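Local coordinates for glycosyl hydrolases family 31 family protein (Aspergillus niger, PDB 6DRU) that hydrolyses xyloglucan oligosaccharides as a family 31 alpha-xylosidase, releasing alpha-xylose from the non-reducing terminal glucose, at residues E264-A269 / A306-R311; V279-I284 / E319-L324. All coordinates share one frame; numbering follows the deposited sequence.

Interactions 1 and 2 are two layers of one alpha/beta barrel wall, with centres about 11 Å apart. In the first, helices 262-274 and 305-316 lie side by side on the outside; in the second, strands 281-284 and 319-328, each following one of these helices in the chain, pair within the barrel. The layers meet through L268 CD2 and I282 CD1, 3.5 Å apart, through V265 CG1 and M320 CE at 3.7 Å, and through M308 CE and I284 CD1 at 3.8 Å. Interaction 1 faces attached glycans and lies away from the catalytic centre, whereas S323 of interaction 2 comes about 6 Å from the bound xylose, side chain to ligand.

Interaction 1 of 2, residues E264-A269 / A306-R311; sequences EVELLA and AQMSAR. With NAG (2-acetamido-2-deoxy-beta-D-glucopyranose), chain C.
E266 OE2 sits at the meeting of the two helices, 3.8 Å from M308 CA and 4.0 Å from Q307 NE2. Its hydrogen bond goes back to Q262 NE2, one turn earlier on its own helix, and no hydrogen bond crosses between 264-269 and 306-311. The E266 and Q307 side chains cross at about a right angle, and their carboxylate and amide planes are 52° apart. With CG anti to the carbonyl carbon (chi1 -73°) and an extended chain beyond it, E266 carries its acid group over to the second helix, where OE2 also lies near R311 CB. The R311 guanidinium turns elsewhere: NE stays 6.2 Å from OE2, so any attraction between the opposite charges is probably modest, and NH1 makes a weak hydrogen bond to N314 OD1.

The pair fits the TIM-barrel domain, in which successive helices pack side by side around the strands. Here the short axes run 11° apart and approach to 9.7 Å.

Deeper in the interface, V265 and M308 make the apolar contact. The valine meets the methionine crosswise, CB and CG1 both resting against the sulphur, with V265 CG1 3.9 Å from M308 SD. M308 CG touches both V265 CG1 and, at 4.2 Å, E266 CG. W302 covers both V265 and M308, and M320 of the strand below touches the same two residues. E264 faces a different neighbour, an N-acetylglucosamine of an attached glycan: its CB lies 3.5 Å from NAG O5, while its OE1 takes a weak hydrogen bond from E260 N.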
loop_
_atom_site.group_PDB
_atom_site.type_symbol
_atom_site.label_atom_id
_atom_site.label_comp_id
_atom_site.label_asym_id
_atom_site.label_seq_id
_atom_site.Cartn_x
_atom_site.Cartn_y
_atom_site.Cartn_z
ATOM N N GLU A 264 -35.025 40.472 -9.542
ATOM C CA GLU A 264 -34.207 40.580 -10.747
ATOM C C GLU A 264 -34.655 39.580 -11.806
ATOM O O GLU A 264 -34.654 39.891 -13.004
ATOM C CB GLU A 264 -32.732 40.377 -10.403
ATOM C CG GLU A 264 -31.809 40.411 -11.609
ATOM C CD GLU A 264 -30.345 40.320 -11.229
ATOM O OE1 GLU A 264 -30.023 40.528 -10.039
ATOM O OE2 GLU A 264 -29.515 40.058 -12.126
ATOM N N VAL A 265 -35.046 38.376 -11.384
ATOM C CA VAL A 265 -35.537 37.380 -12.331
ATOM C C VAL A 265 -36.885 37.802 -12.900
ATOM O O VAL A 265 -37.166 37.599 -14.087
ATOM C CB VAL A 265 -35.605 35.997 -11.659
ATOM C CG1 VAL A 265 -36.286 34.990 -12.569
ATOM C CG2 VAL A 265 -34.209 35.524 -11.295
ATOM N N GLU A 266 -37.743 38.396 -12.069
ATOM C CA GLU A 266 -39.051 38.817 -12.558
ATOM C C GLU A 266 -38.937 39.994 -13.523
ATOM O O GLU A 266 -39.701 40.081 -14.491
ATOM C CB GLU A 266 -39.968 39.163 -11.385
ATOM C CG GLU A 266 -40.464 37.947 -10.618
ATOM C CD GLU A 266 -41.255 38.315 -9.378
ATOM O OE1 GLU A 266 -41.013 39.401 -8.814
ATOM O OE2 GLU A 266 -42.129 37.517 -8.974
ATOM N N LEU A 267 -37.986 40.906 -13.288
ATOM C CA LEU A 267 -37.790 42.003 -14.232
ATOM C C LEU A 267 -37.163 41.515 -15.529
ATOM O O LEU A 267 -37.381 42.118 -16.585
ATOM C CB LEU A 267 -36.930 43.103 -13.608
ATOM C CG LEU A 267 -37.466 43.773 -12.342
ATOM C CD1 LEU A 267 -36.484 44.817 -11.826
ATOM C CD2 LEU A 267 -38.839 44.382 -12.587
ATOM N N LEU A 268 -36.384 40.434 -15.472
ATOM C CA LEU A 268 -35.822 39.857 -16.688
ATOM C C LEU A 268 -36.921 39.315 -17.594
ATOM O O LEU A 268 -36.909 39.541 -18.810
ATOM C CB LEU A 268 -34.821 38.763 -16.325
ATOM C CG LEU A 268 -34.139 38.006 -17.462
ATOM C CD1 LEU A 268 -33.271 38.938 -18.287
ATOM C CD2 LEU A 268 -33.303 36.894 -16.868
ATOM N N ALA A 269 -37.882 38.588 -17.018
ATOM C CA ALA A 269 -39.012 38.102 -17.802
ATOM C C ALA A 269 -39.863 39.255 -18.318
ATOM O O ALA A 269 -40.401 39.188 -19.429
ATOM C CB ALA A 269 -39.857 37.141 -16.965
ATOM N N ALA A 306 -42.622 29.976 -5.936
ATOM C CA ALA A 306 -43.739 29.511 -6.751
ATOM C C ALA A 306 -44.369 30.667 -7.518
ATOM O O ALA A 306 -44.806 30.499 -8.662
ATOM C CB ALA A 306 -44.780 28.814 -5.878
ATOM N N GLN A 307 -44.415 31.852 -6.903
ATOM C CA GLN A 307 -44.905 33.038 -7.597
ATOM C C GLN A 307 -43.922 33.518 -8.654
ATOM O O GLN A 307 -44.341 34.017 -9.705
ATOM C CB GLN A 307 -45.178 34.160 -6.597
ATOM C CG GLN A 307 -45.896 35.357 -7.193
ATOM C CD GLN A 307 -45.648 36.631 -6.409
ATOM O OE1 GLN A 307 -45.434 36.595 -5.197
ATOM N NE2 GLN A 307 -45.662 37.765 -7.101
ATOM N N MET A 308 -42.621 33.376 -8.400
ATOM C CA MET A 308 -41.626 33.809 -9.374
ATOM C C MET A 308 -41.703 32.965 -10.639
ATOM O O MET A 308 -41.703 33.498 -11.755
ATOM C CB MET A 308 -40.227 33.739 -8.765
ATOM C CG MET A 308 -39.116 34.114 -9.732
ATOM S SD MET A 308 -37.472 33.734 -9.098
ATOM C CE MET A 308 -37.554 31.946 -9.007
ATOM N N SER A 309 -41.764 31.642 -10.484
ATOM C CA SER A 309 -41.827 30.765 -11.647
ATOM C C SER A 309 -43.126 30.965 -12.417
ATOM O O SER A 309 -43.135 30.916 -13.653
ATOM C CB SER A 309 -41.681 29.309 -11.209
ATOM O OG SER A 309 -42.840 28.871 -10.520
ATOM N N ALA A 310 -44.232 31.196 -11.705
ATOM C CA ALA A 310 -45.508 31.415 -12.377
ATOM C C ALA A 310 -45.516 32.745 -13.118
ATOM O O ALA A 310 -46.067 32.844 -14.220
ATOM C CB ALA A 310 -46.653 31.353 -11.369
ATOM N N ARG A 311 -44.907 33.777 -12.530
ATOM C CA ARG A 311 -44.829 35.066 -13.205
ATOM C C ARG A 311 -43.936 34.988 -14.437
ATOM O O ARG A 311 -44.231 35.611 -15.463
ATOM C CB ARG A 311 -44.322 36.138 -12.242
ATOM C CG ARG A 311 -44.555 37.564 -12.724
ATOM C CD ARG A 311 -46.017 37.972 -12.587
ATOM N NE ARG A 311 -46.290 39.253 -13.235
ATOM C CZ ARG A 311 -47.064 39.401 -14.307
ATOM N NH1 ARG A 311 -47.650 38.345 -14.856
ATOM N NH2 ARG A 311 -47.252 40.605 -14.830
HETATM C C1 NAG C . -32.681 42.559 -6.455
HETATM C C2 NAG C . -31.960 43.597 -5.619
HETATM C C3 NAG C . -32.184 44.980 -6.109
HETATM C C4 NAG C . -31.898 45.062 -7.590
HETATM C C5 NAG C . -32.710 44.016 -8.321
HETATM C C6 NAG C . -32.391 44.053 -9.798
HETATM C C7 NAG C . -31.524 42.874 -3.323
HETATM C C8 NAG C . -30.182 42.361 -3.780
HETATM N N2 NAG C . -32.384 43.485 -4.267
HETATM O O3 NAG C . -31.375 45.875 -5.382
HETATM O O4 NAG C . -32.233 46.346 -8.056
HETATM O O5 NAG C . -32.378 42.747 -7.816
HETATM O O6 NAG C . -30.997 43.922 -9.974
HETATM O O7 NAG C . -31.856 42.763 -2.160
#

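Interaction 2 of 2, residues V279-I284 / E319-L324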
loop_
_atom_site.group_PDB
_atom_site.type_symbol
_atom_site.label_atom_id
_atom_site.label_comp_id
_atom_site.label_asym_id
_atom_site.label_seq_id
_atom_site.Cartn_x
_atom_site.Cartn_y
_atom_site.Cartn_z
ATOM N N VAL A 279 -37.892 33.757 -25.391
ATOM C CA VAL A 279 -36.948 33.033 -24.545
ATOM C C VAL A 279 -37.652 31.785 -24.027
ATOM O O VAL A 279 -38.837 31.823 -23.679
ATOM C CB VAL A 279 -36.415 33.921 -23.395
ATOM C CG1 VAL A 279 -37.551 34.425 -22.517
ATOM C CG2 VAL A 279 -35.384 33.168 -22.566
ATOM N N SER A 280 -36.928 30.666 -24.005
ATOM C CA SER A 280 -37.519 29.381 -23.651
ATOM C C SER A 280 -37.184 28.910 -22.242
ATOM O O SER A 280 -37.958 28.140 -21.665
ATOM C CB SER A 280 -37.086 28.306 -24.653
ATOM O OG SER A 280 -37.663 28.529 -25.927
ATOM N N MET A 281 -36.067 29.349 -21.665
ATOM C CA MET A 281 -35.691 28.895 -20.335
ATOM C C MET A 281 -34.828 29.954 -19.662
ATOM O O MET A 281 -33.925 30.518 -20.286
ATOM C CB MET A 281 -34.943 27.556 -20.391
ATOM C CG MET A 281 -35.052 26.739 -19.111
ATOM S SD MET A 281 -33.738 25.520 -18.922
ATOM C CE MET A 281 -34.205 24.305 -20.148
ATOM N N ILE A 282 -35.118 30.213 -18.389
ATOM C CA ILE A 282 -34.372 31.159 -17.565
ATOM C C ILE A 282 -33.623 30.358 -16.506
ATOM O O ILE A 282 -34.217 29.503 -15.837
ATOM C CB ILE A 282 -35.317 32.181 -16.909
ATOM C CG1 ILE A 282 -35.941 33.104 -17.963
ATOM C CG2 ILE A 282 -34.575 33.000 -15.864
ATOM C CD1 ILE A 282 -35.084 34.263 -18.374
ATOM N N VAL A 283 -32.329 30.629 -16.347
ATOM C CA VAL A 283 -31.462 29.837 -15.479
ATOM C C VAL A 283 -31.006 30.687 -14.299
ATOM O O VAL A 283 -30.579 31.834 -14.479
ATOM C CB VAL A 283 -30.253 29.282 -16.251
ATOM C CG1 VAL A 283 -29.452 28.340 -15.374
ATOM C CG2 VAL A 283 -30.711 28.575 -17.516
ATOM N N ILE A 284 -31.085 30.117 -13.097
ATOM C CA ILE A 284 -30.580 30.730 -11.872
ATOM C C ILE A 284 -29.306 30.000 -11.469
ATOM O O ILE A 284 -29.310 28.772 -11.319
ATOM C CB ILE A 284 -31.620 30.678 -10.740
ATOM C CG1 ILE A 284 -32.896 31.416 -11.148
ATOM C CG2 ILE A 284 -31.048 31.273 -9.461
ATOM C CD1 ILE A 284 -34.011 31.309 -10.130
ATOM N N GLU A 319 -39.675 28.077 -19.180
ATOM C CA GLU A 319 -39.445 27.285 -17.987
ATOM C C GLU A 319 -38.233 27.829 -17.236
ATOM O O GLU A 319 -37.543 28.741 -17.695
ATOM C CB GLU A 319 -39.253 25.813 -18.345
ATOM C CG GLU A 319 -40.518 25.138 -18.852
ATOM C CD GLU A 319 -40.873 23.895 -18.059
ATOM O OE1 GLU A 319 -41.335 24.029 -16.906
ATOM O OE2 GLU A 319 -40.694 22.779 -18.594
ATOM N N MET A 320 -37.968 27.257 -16.065
ATOM C CA MET A 320 -36.893 27.733 -15.209
ATOM C C MET A 320 -35.953 26.594 -14.842
ATOM O O MET A 320 -36.348 25.426 -14.794
ATOM C CB MET A 320 -37.442 28.385 -13.934
ATOM C CG MET A 320 -38.293 29.616 -14.194
ATOM S SD MET A 320 -38.183 30.815 -12.854
ATOM C CE MET A 320 -36.451 31.264 -12.950
ATOM N N MET A 321 -34.695 26.958 -14.590
ATOM C CA MET A 321 -33.659 26.027 -14.167
ATOM C C MET A 321 -32.875 26.649 -13.022
ATOM O O MET A 321 -32.591 27.850 -13.036
ATOM C CB MET A 321 -32.711 25.673 -15.324
ATOM C CG MET A 321 -31.546 24.785 -14.920
ATOM S SD MET A 321 -30.506 24.280 -16.303
ATOM C CE MET A 321 -31.557 23.063 -17.093
ATOM N N ALA A 322 -32.528 25.829 -12.031
ATOM C CA ALA A 322 -31.789 26.289 -10.865
ATOM C C ALA A 322 -30.550 25.427 -10.666
ATOM O O ALA A 322 -30.489 24.273 -11.101
ATOM C CB ALA A 322 -32.658 26.261 -9.603
ATOM N N SER A 323 -29.562 26.002 -9.989
ATOM C CA SER A 323 -28.258 25.382 -9.808
ATOM C C SER A 323 -28.143 24.733 -8.435
ATOM O O SER A 323 -28.711 25.209 -7.449
ATOM C CB SER A 323 -27.142 26.417 -9.978
ATOM O OG SER A 323 -25.902 25.919 -9.504
ATOM N N LEU A 324 -27.394 23.633 -8.383
ATOM C CA LEU A 324 -27.078 22.975 -7.125
ATOM C C LEU A 324 -25.680 22.380 -7.215
ATOM O O LEU A 324 -25.283 21.864 -8.263
ATOM C CB LEU A 324 -28.099 21.884 -6.775
ATOM C CG LEU A 324 -28.225 20.683 -7.715
ATOM C CD1 LEU A 324 -28.413 19.401 -6.922
ATOM C CD2 LEU A 324 -29.380 20.885 -8.680
#
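I284 N donates to M321 O over 2.7 Å and I282 N to E319 O over 2.9 Å, the latter with its donor in the carbonyl plane. In return, the carbonyl of I282 accepts M321 N, also at 2.9 Å. At the start of the pairing E319 N reaches S280 O from above the carbonyl plane, 35° out of it, in a more bent bond of 145° at the hydrogen. Each residue of 319-324 that bonds in this pattern thus links to the residues flanking its partner, as parallel strands require, and CA-H...O contacts such as M281 CA to E319 O fill the intervals.

On one face of the sheet M281 and M321 cross obliquely, the sulphur of M281 lying 3.7 Å from M321 CB, and V283 lies alongside M321. W393 covers V283 and M321 on this side. The other face carries I282, I284 and M320. M320 bends at both chi2 and chi3, and the last torsion (chi3 64°) places CE 3.7 Å from I284 CD1 and 3.9 Å from I282 CG2; helix 305-316 packs over M320 and I284 through M308.

Further along, S323 brings its side chain about 4 Å from that of D395, a probable active-site residue. Strand 281-284, helix 305-316 and strand 319-328 form the beta-alpha-beta unit from which TIM barrels are built.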